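Local coordinates for protein beta sliding clamp (Borrelia burgdorferi, PDB 6DJ8) that probably forms a ring-shaped, head-to-tail homodimer around DNA that tethers DNA polymerases and other proteins to it, making replication processive, at residues N12-C17 against V72-F77; K98-F103 against M113-D118; N165-S170 against S204-E209; G182-K187 against N217-V222. All blocks are in the same frame, centred on the assembly; numbering follows the deposited sequence.

Contact 1 (N12-C17 against V72-F77)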
loop_
_atom_site.group_PDB
_atom_site.type_symbol
_atom_site.label_atom_id
_atom_site.label_comp_id
_atom_site.label_asym_id
_atom_site.label_seq_id
_atom_site.Cartn_x
_atom_site.Cartn_y
_atom_site.Cartn_z
ATOM N N ASN A 12 32.836 -19.996 -19.660
ATOM C CA ASN A 12 32.292 -19.432 -20.893
ATOM C C ASN A 12 30.780 -19.576 -21.036
ATOM O O ASN A 12 30.262 -19.376 -22.142
ATOM C CB ASN A 12 32.988 -20.058 -22.123
ATOM C CG ASN A 12 32.779 -21.566 -22.225
ATOM O OD1 ASN A 12 32.108 -22.174 -21.392
ATOM N ND2 ASN A 12 33.360 -22.175 -23.260
ATOM N N THR A 13 30.051 -19.914 -19.971
ATOM C CA THR A 13 28.592 -19.990 -20.045
ATOM C C THR A 13 28.039 -18.878 -19.157
ATOM O O THR A 13 27.642 -19.104 -18.013
ATOM C CB THR A 13 28.076 -21.363 -19.619
ATOM O OG1 THR A 13 28.759 -22.372 -20.364
ATOM C CG2 THR A 13 26.602 -21.490 -19.979
ATOM N N PHE A 14 27.990 -17.668 -19.706
ATOM C CA PHE A 14 27.602 -16.495 -18.936
ATOM C C PHE A 14 27.092 -15.417 -19.880
ATOM O O PHE A 14 27.255 -15.500 -21.096
ATOM C CB PHE A 14 28.790 -15.940 -18.136
ATOM C CG PHE A 14 29.838 -15.317 -19.003
ATOM C CD1 PHE A 14 30.905 -16.074 -19.463
ATOM C CD2 PHE A 14 29.746 -13.987 -19.396
ATOM C CE1 PHE A 14 31.876 -15.512 -20.277
ATOM C CE2 PHE A 14 30.705 -13.424 -20.224
ATOM C CZ PHE A 14 31.771 -14.183 -20.660
ATOM N N PHE A 15 26.527 -14.367 -19.293
ATOM C CA PHE A 15 26.355 -13.140 -20.043
ATOM C C PHE A 15 26.500 -11.965 -19.089
ATOM O O PHE A 15 26.257 -12.085 -17.887
ATOM C CB PHE A 15 25.012 -13.085 -20.781
ATOM C CG PHE A 15 23.828 -13.114 -19.889
ATOM C CD1 PHE A 15 23.276 -14.317 -19.509
ATOM C CD2 PHE A 15 23.253 -11.944 -19.429
ATOM C CE1 PHE A 15 22.180 -14.358 -18.681
ATOM C CE2 PHE A 15 22.167 -11.981 -18.611
ATOM C CZ PHE A 15 21.631 -13.194 -18.223
ATOM N N ILE A 16 26.895 -10.827 -19.654
ATOM C CA ILE A 16 26.979 -9.557 -18.952
ATOM C C ILE A 16 25.856 -8.681 -19.475
ATOM O O ILE A 16 25.639 -8.598 -20.689
ATOM C CB ILE A 16 28.351 -8.891 -19.173
ATOM C CG1 ILE A 16 29.488 -9.847 -18.753
ATOM C CG2 ILE A 16 28.432 -7.552 -18.433
ATOM C CD1 ILE A 16 30.873 -9.292 -18.972
ATOM N N CYS A 17 25.141 -8.030 -18.566
ATOM C CA CYS A 17 24.029 -7.181 -18.957
ATOM C C CYS A 17 24.008 -5.939 -18.084
ATOM O O CYS A 17 24.673 -5.857 -17.043
ATOM C CB CYS A 17 22.696 -7.912 -18.841
ATOM S SG CYS A 17 22.321 -8.399 -17.167
ATOM N N VAL A 72 26.542 -9.102 -23.509
ATOM C CA VAL A 72 27.840 -9.622 -23.920
ATOM C C VAL A 72 27.896 -11.079 -23.485
ATOM O O VAL A 72 27.524 -11.405 -22.346
ATOM C CB VAL A 72 28.988 -8.803 -23.306
ATOM C CG1 VAL A 72 30.339 -9.485 -23.554
ATOM C CG2 VAL A 72 28.969 -7.385 -23.862
ATOM N N SER A 73 28.316 -11.961 -24.391
ATOM C CA SER A 73 28.356 -13.378 -24.065
ATOM C C SER A 73 29.456 -14.068 -24.861
ATOM O O SER A 73 30.141 -13.455 -25.685
ATOM C CB SER A 73 27.015 -14.038 -24.359
ATOM O OG SER A 73 26.869 -14.180 -25.762
ATOM N N GLU A 74 29.616 -15.354 -24.612
ATOM C CA GLU A 74 30.591 -16.108 -25.394
ATOM C C GLU A 74 29.992 -17.363 -25.996
ATOM O O GLU A 74 30.347 -17.726 -27.115
ATOM C CB GLU A 74 31.807 -16.509 -24.539
ATOM C CG GLU A 74 32.882 -15.458 -24.431
ATOM C CD GLU A 74 33.942 -15.827 -23.406
ATOM O OE1 GLU A 74 34.240 -17.033 -23.251
ATOM O OE2 GLU A 74 34.467 -14.905 -22.750
ATOM N N THR A 75 29.092 -18.036 -25.287
ATOM C CA THR A 75 28.395 -19.191 -25.826
ATOM C C THR A 75 26.902 -18.985 -25.641
ATOM O O THR A 75 26.461 -18.180 -24.817
ATOM C CB THR A 75 28.831 -20.510 -25.172
ATOM O OG1 THR A 75 28.500 -20.493 -23.775
ATOM C CG2 THR A 75 30.338 -20.738 -25.352
ATOM N N ASP A 76 26.134 -19.748 -26.399
ATOM C CA ASP A 76 24.686 -19.696 -26.358
ATOM C C ASP A 76 24.190 -20.771 -25.408
ATOM O O ASP A 76 24.749 -21.870 -25.356
ATOM C CB ASP A 76 24.104 -19.925 -27.756
ATOM C CG ASP A 76 24.466 -18.814 -28.728
ATOM O OD1 ASP A 76 25.094 -17.819 -28.298
ATOM O OD2 ASP A 76 24.131 -18.946 -29.927
ATOM N N PHE A 77 23.153 -20.454 -24.644
ATOM C CA PHE A 77 22.581 -21.423 -23.721
ATOM C C PHE A 77 21.216 -20.911 -23.294
ATOM O O PHE A 77 20.880 -19.746 -23.504
ATOM C CB PHE A 77 23.484 -21.644 -22.496
ATOM C CG PHE A 77 23.655 -20.413 -21.626
ATOM C CD1 PHE A 77 24.604 -19.453 -21.928
ATOM C CD2 PHE A 77 22.861 -20.226 -20.507
ATOM C CE1 PHE A 77 24.769 -18.336 -21.119
ATOM C CE2 PHE A 77 23.008 -19.097 -19.693
ATOM C CZ PHE A 77 23.961 -18.152 -20.000
HETATM O O HOH W 1 27.931 -17.269 -22.710
#
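Phe77 lays its ring alongside the start of strand 14-17, with CG in the crowded position between backbone N and carbonyl carbon (chi1 64°). Thr13 CG2 stands over one face of this ring, a CH-pi contact 3.7 Å from the centroid and shifted slightly toward the rim. The methyl is available because it lies anti to the backbone N of Thr13, while OG1 turns off to the carbonyl oxygen of Met9. The far tip of the Phe77 ring, CZ, meets the edge of the Phe15 ring in its plane, 3.9 Å from CD1. On the other side of the strand, Glu74 reaches out on an extended chain and sets OE2 3.5 Å from CZ of Phe14, at the ring edge, with carboxylate and ring planes 81° apart. The Phe14 ring also makes a cation-pi contact with Lys100. Thr75 OG1 donates to Asn12 O at 2.6 Å, approaching from 28° above the carbonyl plane. Where the backbones part, a water accepts from Thr75 N at 2.9 Å and donates to Phe14 O at 2.5 Å. Direct pairing resumes with Ile16 N to Val72 O, 2.8 Å, and Val72 N to Ile16 O, 3.0 Å. The short, weakly bonded strand 72-73 thus adds an antiparallel edge strand to the N-terminal domain's sheet, frayed at one end by a water-bridged loop.

Contact 2 (K98-F103 against M113-D118); sequences KIKIVF and MGELND
A beta hairpin of the N-terminal domain, strands 98-104 and 109-114, ends here in an inverse gamma turn centred on Glu115. Lys100 and Met113 form an antiparallel hydrogen-bonded pair: Lys100 N gives to Met113 O at 2.9 Å and Met113 N to Lys100 O at 3.1 Å, each donor nearly on the C=O axis it approaches. Beyond the non-hydrogen-bonded pair Ile99 and Gly114 the chain begins to peel off. Glu115 N still reaches Lys98 O at 3.0 Å, but from 39° above the carbonyl plane. Between the same two residues a water also spans the gap, accepting from Lys98 N at 2.8 Å and donating to Glu115 O at 3.2 Å. A weak bond from Leu116 N to Gly114 O closes the turn. Ile99 faces the other way, its side chain meeting Val90 of helix 83-92. On the face that carries Lys100, Met113 and Val102, the lysine chain runs fully extended, CG anti to the backbone N. Glu115 also has CG anti to its N but bends at chi2 (53°), which brings OE1 against the aliphatic part of Lys100, 3.3 Å from CD. The opposite charges do not touch, and their attraction is probably modest: Lys100 NZ stays clear of Glu115 OE1 by 4.9 Å. Met113, with CG in the crowded position and the chain bent at both later torsions, brings its terminal CE to 3.9 Å from CG2 of Val102.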
loop_
_atom_site.group_PDB
_atom_site.type_symbol
_atom_site.label_atom_id
_atom_site.label_comp_id
_atom_site.label_asym_id
_atom_site.label_seq_id
_atom_site.Cartn_x
_atom_site.Cartn_y
_atom_site.Cartn_z
ATOM N N LYS A 98 26.404 -2.928 -14.095
ATOM C CA LYS A 98 26.373 -4.137 -14.909
ATOM C C LYS A 98 26.584 -5.357 -14.028
ATOM O O LYS A 98 27.344 -5.309 -13.050
ATOM C CB LYS A 98 27.477 -4.110 -15.975
ATOM C CG LYS A 98 27.373 -2.947 -16.935
ATOM C CD LYS A 98 28.371 -3.049 -18.075
ATOM C CE LYS A 98 28.081 -1.973 -19.121
ATOM N NZ LYS A 98 29.015 -2.012 -20.284
ATOM N N ILE A 99 25.958 -6.476 -14.399
ATOM C CA ILE A 99 26.194 -7.716 -13.667
ATOM C C ILE A 99 26.626 -8.815 -14.630
ATOM O O ILE A 99 26.295 -8.802 -15.821
ATOM C CB ILE A 99 24.963 -8.172 -12.857
ATOM C CG1 ILE A 99 23.702 -8.159 -13.739
ATOM C CG2 ILE A 99 24.760 -7.288 -11.642
ATOM C CD1 ILE A 99 22.533 -8.822 -13.061
ATOM N N LYS A 100 27.382 -9.771 -14.097
ATOM C CA LYS A 100 27.800 -10.957 -14.826
ATOM C C LYS A 100 26.983 -12.117 -14.278
ATOM O O LYS A 100 26.988 -12.368 -13.066
ATOM C CB LYS A 100 29.306 -11.203 -14.663
ATOM C CG LYS A 100 29.862 -12.395 -15.455
ATOM C CD LYS A 100 31.410 -12.443 -15.398
ATOM C CE LYS A 100 31.977 -13.596 -16.230
ATOM N NZ LYS A 100 33.459 -13.788 -16.057
ATOM N N ILE A 101 26.269 -12.809 -15.155
ATOM C CA ILE A 101 25.420 -13.923 -14.763
ATOM C C ILE A 101 26.031 -15.185 -15.350
ATOM O O ILE A 101 26.163 -15.302 -16.568
ATOM C CB ILE A 101 23.979 -13.709 -15.236
ATOM C CG1 ILE A 101 23.411 -12.447 -14.553
ATOM C CG2 ILE A 101 23.149 -14.940 -14.956
ATOM C CD1 ILE A 101 22.000 -12.037 -15.002
ATOM N N VAL A 102 26.406 -16.121 -14.484
ATOM C CA VAL A 102 27.110 -17.337 -14.864
ATOM C C VAL A 102 26.150 -18.495 -14.670
ATOM O O VAL A 102 25.490 -18.587 -13.630
ATOM C CB VAL A 102 28.384 -17.541 -14.022
ATOM C CG1 VAL A 102 29.079 -18.844 -14.413
ATOM C CG2 VAL A 102 29.326 -16.360 -14.175
ATOM N N PHE A 103 26.048 -19.366 -15.666
ATOM C CA PHE A 103 25.189 -20.532 -15.542
ATOM C C PHE A 103 26.063 -21.715 -15.170
ATOM O O PHE A 103 26.969 -22.085 -15.922
ATOM C CB PHE A 103 24.399 -20.813 -16.820
ATOM C CG PHE A 103 23.537 -22.044 -16.738
ATOM C CD1 PHE A 103 22.841 -22.339 -15.579
ATOM C CD2 PHE A 103 23.370 -22.873 -17.835
ATOM C CE1 PHE A 103 22.036 -23.453 -15.493
ATOM C CE2 PHE A 103 22.559 -23.992 -17.760
ATOM C CZ PHE A 103 21.888 -24.282 -16.589
ATOM N N MET A 113 27.418 -12.025 -10.016
ATOM C CA MET A 113 28.398 -11.166 -9.392
ATOM C C MET A 113 28.333 -9.840 -10.121
ATOM O O MET A 113 27.845 -9.759 -11.256
ATOM C CB MET A 113 29.808 -11.788 -9.454
ATOM C CG MET A 113 30.285 -12.049 -10.885
ATOM S SD MET A 113 31.089 -13.660 -11.105
ATOM C CE MET A 113 29.743 -14.753 -10.633
ATOM N N GLY A 114 28.794 -8.785 -9.458
ATOM C CA GLY A 114 28.882 -7.510 -10.140
ATOM C C GLY A 114 29.952 -7.594 -11.204
ATOM O O GLY A 114 31.018 -8.183 -10.983
ATOM N N GLU A 115 29.651 -7.079 -12.396
ATOM C CA GLU A 115 30.652 -6.999 -13.457
ATOM C C GLU A 115 31.349 -5.670 -13.255
ATOM O O GLU A 115 30.974 -4.646 -13.827
ATOM C CB GLU A 115 30.053 -7.143 -14.851
ATOM C CG GLU A 115 31.095 -7.071 -15.972
ATOM C CD GLU A 115 32.269 -8.049 -15.796
ATOM O OE1 GLU A 115 32.075 -9.168 -15.266
ATOM O OE2 GLU A 115 33.397 -7.690 -16.196
ATOM N N LEU A 116 32.349 -5.681 -12.388
ATOM C CA LEU A 116 33.127 -4.492 -12.113
ATOM C C LEU A 116 34.058 -4.212 -13.282
ATOM O O LEU A 116 34.219 -5.025 -14.198
ATOM C CB LEU A 116 33.904 -4.674 -10.816
ATOM C CG LEU A 116 33.008 -5.310 -9.756
ATOM C CD1 LEU A 116 33.812 -6.107 -8.729
ATOM C CD2 LEU A 116 32.186 -4.229 -9.087
ATOM N N ASN A 117 34.691 -3.049 -13.242
ATOM C CA ASN A 117 35.552 -2.690 -14.357
ATOM C C ASN A 117 36.966 -3.269 -14.212
ATOM O O ASN A 117 37.625 -3.544 -15.225
ATOM C CB ASN A 117 35.563 -1.167 -14.525
ATOM C CG ASN A 117 34.160 -0.541 -14.409
ATOM O OD1 ASN A 117 33.999 0.559 -13.875
ATOM N ND2 ASN A 117 33.151 -1.243 -14.900
ATOM N N ASP A 118 37.459 -3.500 -12.994
ATOM C CA ASP A 118 38.703 -4.267 -12.954
ATOM C C ASP A 118 38.703 -5.300 -11.824
ATOM O O ASP A 118 37.633 -5.764 -11.414
ATOM C CB ASP A 118 39.922 -3.310 -12.959
ATOM C CG ASP A 118 40.355 -2.824 -11.587
ATOM O OD1 ASP A 118 40.967 -3.618 -10.852
ATOM O OD2 ASP A 118 40.170 -1.632 -11.284
HETATM O O HOH W 2 28.942 -2.343 -13.069
#

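Contact 3 (N165-S170 against S204-E209); sequences NRIAFS and SICKTE
Ile167 lies across the side chains of two strand residues, its CG1 3.6 Å from SG of Cys206 and its terminal CD1 3.9 Å from CB of Ser204. Its CG1 is anti to the carbonyl carbon, and a further turn at chi2 (-78°) brings CD1 in over the strand. From the preceding residue, Arg166 CB touches the same sulphur at 3.6 Å, so SG sits against both neighbours; the rest of the arginine bends away to a salt bridge with Glu377. The C-terminal part of the helical segment is thereby packed on strand 202-211, the helix-on-sheet layering of the sliding-ring processivity factors, here in the central domain. Polar atoms are buried in the same interface. Ser204 OG donates to Arg166 O at 2.8 Å, almost straight along the C=O axis, and receives the hydroxyl proton of Ser170 OG at 2.9 Å. His385 ND1, on the adjoining strand 383-387, is a third hydrogen-bond partner of this hydroxyl, which is thus gripped from the 165-170 segment and from the next strand alike. Ser170 is held in place by its own N, bonded to Ile167 O at 3.1 Å, and its OG lies over a face of the Phe169 ring, toward the rim.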
loop_
_atom_site.group_PDB
_atom_site.type_symbol
_atom_site.label_atom_id
_atom_site.label_comp_id
_atom_site.label_asym_id
_atom_site.label_seq_id
_atom_site.Cartn_x
_atom_site.Cartn_y
_atom_site.Cartn_z
ATOM N N ASN A 165 -6.901 1.996 -22.756
ATOM C CA ASN A 165 -7.369 2.653 -21.538
ATOM C C ASN A 165 -8.881 2.860 -21.564
ATOM O O ASN A 165 -9.541 2.766 -20.524
ATOM C CB ASN A 165 -6.624 3.987 -21.349
ATOM C CG ASN A 165 -6.815 4.575 -19.947
ATOM O OD1 ASN A 165 -6.668 3.875 -18.954
ATOM N ND2 ASN A 165 -7.140 5.863 -19.871
ATOM N N ARG A 166 -9.462 3.081 -22.742
ATOM C CA ARG A 166 -10.902 3.295 -22.824
ATOM C C ARG A 166 -11.694 2.003 -22.953
ATOM O O ARG A 166 -12.906 2.012 -22.713
ATOM C CB ARG A 166 -11.220 4.221 -24.006
ATOM C CG ARG A 166 -11.043 5.675 -23.594
ATOM C CD ARG A 166 -10.608 6.632 -24.688
ATOM N NE ARG A 166 -10.259 7.903 -24.064
ATOM C CZ ARG A 166 -10.851 9.067 -24.303
ATOM N NH1 ARG A 166 -11.803 9.177 -25.217
ATOM N NH2 ARG A 166 -10.451 10.140 -23.641
ATOM N N ILE A 167 -11.049 0.885 -23.291
ATOM C CA ILE A 167 -11.748 -0.356 -23.596
ATOM C C ILE A 167 -11.565 -1.407 -22.498
ATOM O O ILE A 167 -12.535 -2.054 -22.087
ATOM C CB ILE A 167 -11.287 -0.903 -24.963
ATOM C CG1 ILE A 167 -11.929 -0.104 -26.100
ATOM C CG2 ILE A 167 -11.659 -2.360 -25.100
ATOM C CD1 ILE A 167 -13.371 -0.494 -26.371
ATOM N N ALA A 168 -10.339 -1.566 -21.975
ATOM C CA ALA A 168 -10.036 -2.736 -21.147
ATOM C C ALA A 168 -10.934 -2.824 -19.913
ATOM O O ALA A 168 -11.444 -3.904 -19.583
ATOM C CB ALA A 168 -8.560 -2.714 -20.728
ATOM N N PHE A 169 -11.143 -1.702 -19.213
ATOM C CA PHE A 169 -11.852 -1.767 -17.935
ATOM C C PHE A 169 -13.291 -2.245 -18.073
ATOM O O PHE A 169 -13.856 -2.756 -17.100
ATOM C CB PHE A 169 -11.816 -0.392 -17.243
ATOM C CG PHE A 169 -12.775 0.620 -17.838
ATOM C CD1 PHE A 169 -12.374 1.450 -18.874
ATOM C CD2 PHE A 169 -14.076 0.743 -17.342
ATOM C CE1 PHE A 169 -13.271 2.402 -19.429
ATOM C CE2 PHE A 169 -14.958 1.687 -17.857
ATOM C CZ PHE A 169 -14.559 2.509 -18.920
ATOM N N SER A 170 -13.906 -2.103 -19.255
ATOM C CA SER A 170 -15.300 -2.500 -19.422
ATOM C C SER A 170 -15.505 -3.994 -19.636
ATOM O O SER A 170 -16.644 -4.471 -19.507
ATOM C CB SER A 170 -15.922 -1.785 -20.627
ATOM O OG SER A 170 -16.228 -0.448 -20.331
ATOM N N SER A 204 -17.925 -0.080 -23.395
ATOM C CA SER A 204 -17.121 0.893 -24.125
ATOM C C SER A 204 -17.102 0.560 -25.621
ATOM O O SER A 204 -17.047 -0.612 -26.013
ATOM C CB SER A 204 -15.703 0.942 -23.559
ATOM O OG SER A 204 -15.670 1.632 -22.295
ATOM N N ILE A 205 -17.179 1.599 -26.449
ATOM C CA ILE A 205 -17.099 1.503 -27.905
ATOM C C ILE A 205 -16.096 2.536 -28.395
ATOM O O ILE A 205 -16.308 3.741 -28.209
ATOM C CB ILE A 205 -18.467 1.744 -28.569
ATOM C CG1 ILE A 205 -19.475 0.705 -28.090
ATOM C CG2 ILE A 205 -18.333 1.702 -30.087
ATOM C CD1 ILE A 205 -20.871 1.183 -28.102
ATOM N N CYS A 206 -15.032 2.078 -29.050
ATOM C CA CYS A 206 -13.982 2.948 -29.577
ATOM C C CYS A 206 -13.877 2.711 -31.074
ATOM O O CYS A 206 -13.474 1.625 -31.504
ATOM C CB CYS A 206 -12.627 2.656 -28.943
ATOM S SG CYS A 206 -12.455 3.224 -27.292
ATOM N N LYS A 207 -14.229 3.717 -31.857
ATOM C CA LYS A 207 -14.034 3.676 -33.297
ATOM C C LYS A 207 -12.670 4.278 -33.600
ATOM O O LYS A 207 -12.343 5.360 -33.101
ATOM C CB LYS A 207 -15.148 4.458 -33.999
ATOM N N THR A 208 -11.890 3.607 -34.446
ATOM C CA THR A 208 -10.602 4.145 -34.848
ATOM C C THR A 208 -10.754 4.834 -36.186
ATOM O O THR A 208 -11.841 4.893 -36.762
ATOM C CB THR A 208 -9.532 3.060 -34.963
ATOM O OG1 THR A 208 -9.831 2.223 -36.094
ATOM C CG2 THR A 208 -9.456 2.233 -33.698
ATOM N N GLU A 209 -9.649 5.379 -36.682
ATOM C CA GLU A 209 -9.596 5.905 -38.039
ATOM C C GLU A 209 -8.986 4.915 -39.028
ATOM O O GLU A 209 -8.825 5.255 -40.203
ATOM C CB GLU A 209 -8.844 7.239 -38.069
ATOM C CG GLU A 209 -9.548 8.366 -37.295
ATOM C CD GLU A 209 -10.981 8.629 -37.763
ATOM O OE1 GLU A 209 -11.315 8.325 -38.932
ATOM O OE2 GLU A 209 -11.778 9.148 -36.952
#

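Contact 4 (G182-K187 against N217-V222); sequences GVYFSK and NFIVPV
Phe185, Val183 and Tyr184 have the largest buried areas where strand 182-187 pairs with strand 218-221. Phe185 is tied through its backbone to Phe218: its N gives to Phe218 O at 2.7 Å with an N-H...O angle of 177°, and its O takes a longer bond from Phe218 N, 3.2 Å. Its CG is anti to the carbonyl carbon, which carries the ring along the strand so that CE1 comes to 3.7 Å from CG2 of Val220. Rings of Phe185 and Phe218 both meet Phe242, the first edge-to-face, the second stacked. Val183 makes the other antiparallel hydrogen-bonded pair, with Val220; its N lies 2.6 Å from Val220 O and its O 2.9 Å from Val220 N. On the side chain, CG2 of Val183 touches CG2 of Val222 at 4.1 Å, and Phe225 of helix 223-231 packs on both Val183 and Val220. Tyr184 points to the opposite face, CG anti to the backbone N, with CD1 3.9 Å from CG1 of Ile219 and its ring stacked on Tyr265. Its hydroxyl donates to Asn217 OD1 at 3.1 Å; OD1 sits at the ring edge, the ring and amide planes stand 90° apart, and OH comes from 43° above the amide carbonyl plane. Main-chain bonds thus satisfy the polar atoms of both hydrogen-bonded pairs, leaving an apolar face on which Val183 and Val220 meet the helix and the phenylalanines meet Phe242, while the Tyr184 and Ile219 face ends in one fairly long, out-of-plane hydrogen bond.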
loop_
_atom_site.group_PDB
_atom_site.type_symbol
_atom_site.label_atom_id
_atom_site.label_comp_id
_atom_site.label_asym_id
_atom_site.label_seq_id
_atom_site.Cartn_x
_atom_site.Cartn_y
_atom_site.Cartn_z
ATOM N N GLY A 182 -13.693 -10.897 -23.360
ATOM C CA GLY A 182 -12.880 -10.524 -24.490
ATOM C C GLY A 182 -13.165 -9.112 -24.976
ATOM O O GLY A 182 -14.210 -8.527 -24.693
ATOM N N VAL A 183 -12.191 -8.567 -25.693
ATOM C CA VAL A 183 -12.346 -7.318 -26.424
ATOM C C VAL A 183 -12.732 -7.699 -27.845
ATOM O O VAL A 183 -12.075 -8.545 -28.460
ATOM C CB VAL A 183 -11.050 -6.500 -26.403
ATOM C CG1 VAL A 183 -11.202 -5.260 -27.249
ATOM C CG2 VAL A 183 -10.675 -6.145 -24.954
ATOM N N TYR A 184 -13.830 -7.124 -28.348
ATOM C CA TYR A 184 -14.358 -7.480 -29.663
ATOM C C TYR A 184 -13.818 -6.520 -30.721
ATOM O O TYR A 184 -13.976 -5.299 -30.604
ATOM C CB TYR A 184 -15.891 -7.476 -29.638
ATOM C CG TYR A 184 -16.558 -7.835 -30.948
ATOM C CD1 TYR A 184 -16.165 -8.959 -31.664
ATOM C CD2 TYR A 184 -17.621 -7.073 -31.444
ATOM C CE1 TYR A 184 -16.793 -9.310 -32.871
ATOM C CE2 TYR A 184 -18.252 -7.409 -32.642
ATOM C CZ TYR A 184 -17.827 -8.532 -33.352
ATOM O OH TYR A 184 -18.444 -8.886 -34.529
ATOM N N PHE A 185 -13.172 -7.073 -31.741
ATOM C CA PHE A 185 -12.693 -6.308 -32.883
ATOM C C PHE A 185 -13.656 -6.461 -34.055
ATOM O O PHE A 185 -13.913 -7.582 -34.506
ATOM C CB PHE A 185 -11.308 -6.777 -33.311
ATOM C CG PHE A 185 -10.220 -6.357 -32.371
ATOM C CD1 PHE A 185 -10.082 -6.972 -31.135
ATOM C CD2 PHE A 185 -9.364 -5.318 -32.705
ATOM C CE1 PHE A 185 -9.069 -6.567 -30.259
ATOM C CE2 PHE A 185 -8.369 -4.914 -31.835
ATOM C CZ PHE A 185 -8.218 -5.546 -30.614
ATOM N N SER A 186 -14.135 -5.341 -34.577
ATOM C CA SER A 186 -15.057 -5.362 -35.711
ATOM C C SER A 186 -14.761 -4.151 -36.592
ATOM O O SER A 186 -13.794 -3.415 -36.362
ATOM C CB SER A 186 -16.508 -5.391 -35.215
ATOM O OG SER A 186 -17.351 -6.020 -36.152
ATOM N N LYS A 187 -15.637 -3.925 -37.571
ATOM C CA LYS A 187 -15.565 -2.861 -38.565
ATOM C C LYS A 187 -16.922 -2.176 -38.639
ATOM O O LYS A 187 -17.949 -2.856 -38.651
ATOM C CB LYS A 187 -15.245 -3.443 -39.955
ATOM C CG LYS A 187 -14.013 -2.906 -40.622
ATOM C CD LYS A 187 -13.551 -3.866 -41.709
ATOM C CE LYS A 187 -14.629 -4.144 -42.726
ATOM N NZ LYS A 187 -14.098 -4.948 -43.867
ATOM N N ASN A 217 -13.588 -9.921 -37.283
ATOM C CA ASN A 217 -14.540 -10.521 -36.360
ATOM C C ASN A 217 -13.767 -11.372 -35.361
ATOM O O ASN A 217 -13.724 -12.599 -35.487
ATOM C CB ASN A 217 -15.598 -11.345 -37.136
ATOM C CG ASN A 217 -16.578 -12.054 -36.210
ATOM O OD1 ASN A 217 -16.903 -11.550 -35.129
ATOM N ND2 ASN A 217 -17.065 -13.211 -36.632
ATOM N N PHE A 218 -13.147 -10.724 -34.365
ATOM C CA PHE A 218 -12.212 -11.383 -33.464
ATOM C C PHE A 218 -12.483 -10.960 -32.031
ATOM O O PHE A 218 -12.768 -9.790 -31.764
ATOM C CB PHE A 218 -10.749 -11.048 -33.819
ATOM C CG PHE A 218 -10.423 -11.210 -35.284
ATOM C CD1 PHE A 218 -10.316 -12.472 -35.843
ATOM C CD2 PHE A 218 -10.217 -10.103 -36.093
ATOM C CE1 PHE A 218 -10.018 -12.634 -37.203
ATOM C CE2 PHE A 218 -9.928 -10.249 -37.447
ATOM C CZ PHE A 218 -9.825 -11.521 -38.006
ATOM N N ILE A 219 -12.363 -11.919 -31.116
ATOM C CA ILE A 219 -12.562 -11.706 -29.688
ATOM C C ILE A 219 -11.260 -12.064 -28.988
ATOM O O ILE A 219 -10.830 -13.226 -29.028
ATOM C CB ILE A 219 -13.718 -12.544 -29.129
ATOM C CG1 ILE A 219 -15.008 -12.285 -29.916
ATOM C CG2 ILE A 219 -13.917 -12.260 -27.637
ATOM C CD1 ILE A 219 -16.023 -13.339 -29.710
ATOM N N VAL A 220 -10.651 -11.077 -28.350
ATOM C CA VAL A 220 -9.345 -11.206 -27.702
ATOM C C VAL A 220 -9.532 -11.090 -26.194
ATOM O O VAL A 220 -10.081 -10.088 -25.727
ATOM C CB VAL A 220 -8.366 -10.129 -28.194
ATOM C CG1 VAL A 220 -6.996 -10.336 -27.540
ATOM C CG2 VAL A 220 -8.260 -10.165 -29.718
ATOM N N PRO A 221 -9.069 -12.054 -25.408
ATOM C CA PRO A 221 -9.198 -11.940 -23.950
ATOM C C PRO A 221 -8.572 -10.648 -23.466
ATOM O O PRO A 221 -7.526 -10.220 -23.957
ATOM C CB PRO A 221 -8.455 -13.169 -23.414
ATOM C CG PRO A 221 -8.520 -14.165 -24.550
ATOM C CD PRO A 221 -8.354 -13.293 -25.774
ATOM N N VAL A 222 -9.256 -9.993 -22.525
ATOM C CA VAL A 222 -8.818 -8.669 -22.125
ATOM C C VAL A 222 -7.449 -8.703 -21.435
ATOM O O VAL A 222 -6.738 -7.695 -21.450
ATOM C CB VAL A 222 -9.885 -7.997 -21.235
ATOM C CG1 VAL A 222 -9.999 -8.703 -19.846
ATOM C CG2 VAL A 222 -9.557 -6.512 -21.076
#

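From the N terminus, contact 1 closes a long loop that takes in helix 19-29 and the strands between 44 and 70, bringing 72-77 back beside the first strand. Contact 2 follows in series and closes only a short hairpin; because strands 14-18 and 98-104 are neighbours, both belong to one N-terminal-domain sheet, joined through Phe15 O and Ile101 N. In the central domain contacts 3 and 4 cross: 182-187 lies between 165-170 and 204-209, and 217-222 follows them. They touch where Ile167 meets Val183 and Ala168 meets Val222, tying the 165-170 segment to strand 182-187 and to the residue that follows strand 218-221. Contacts 1 and 3 have centres about 43 Å apart, in different domains.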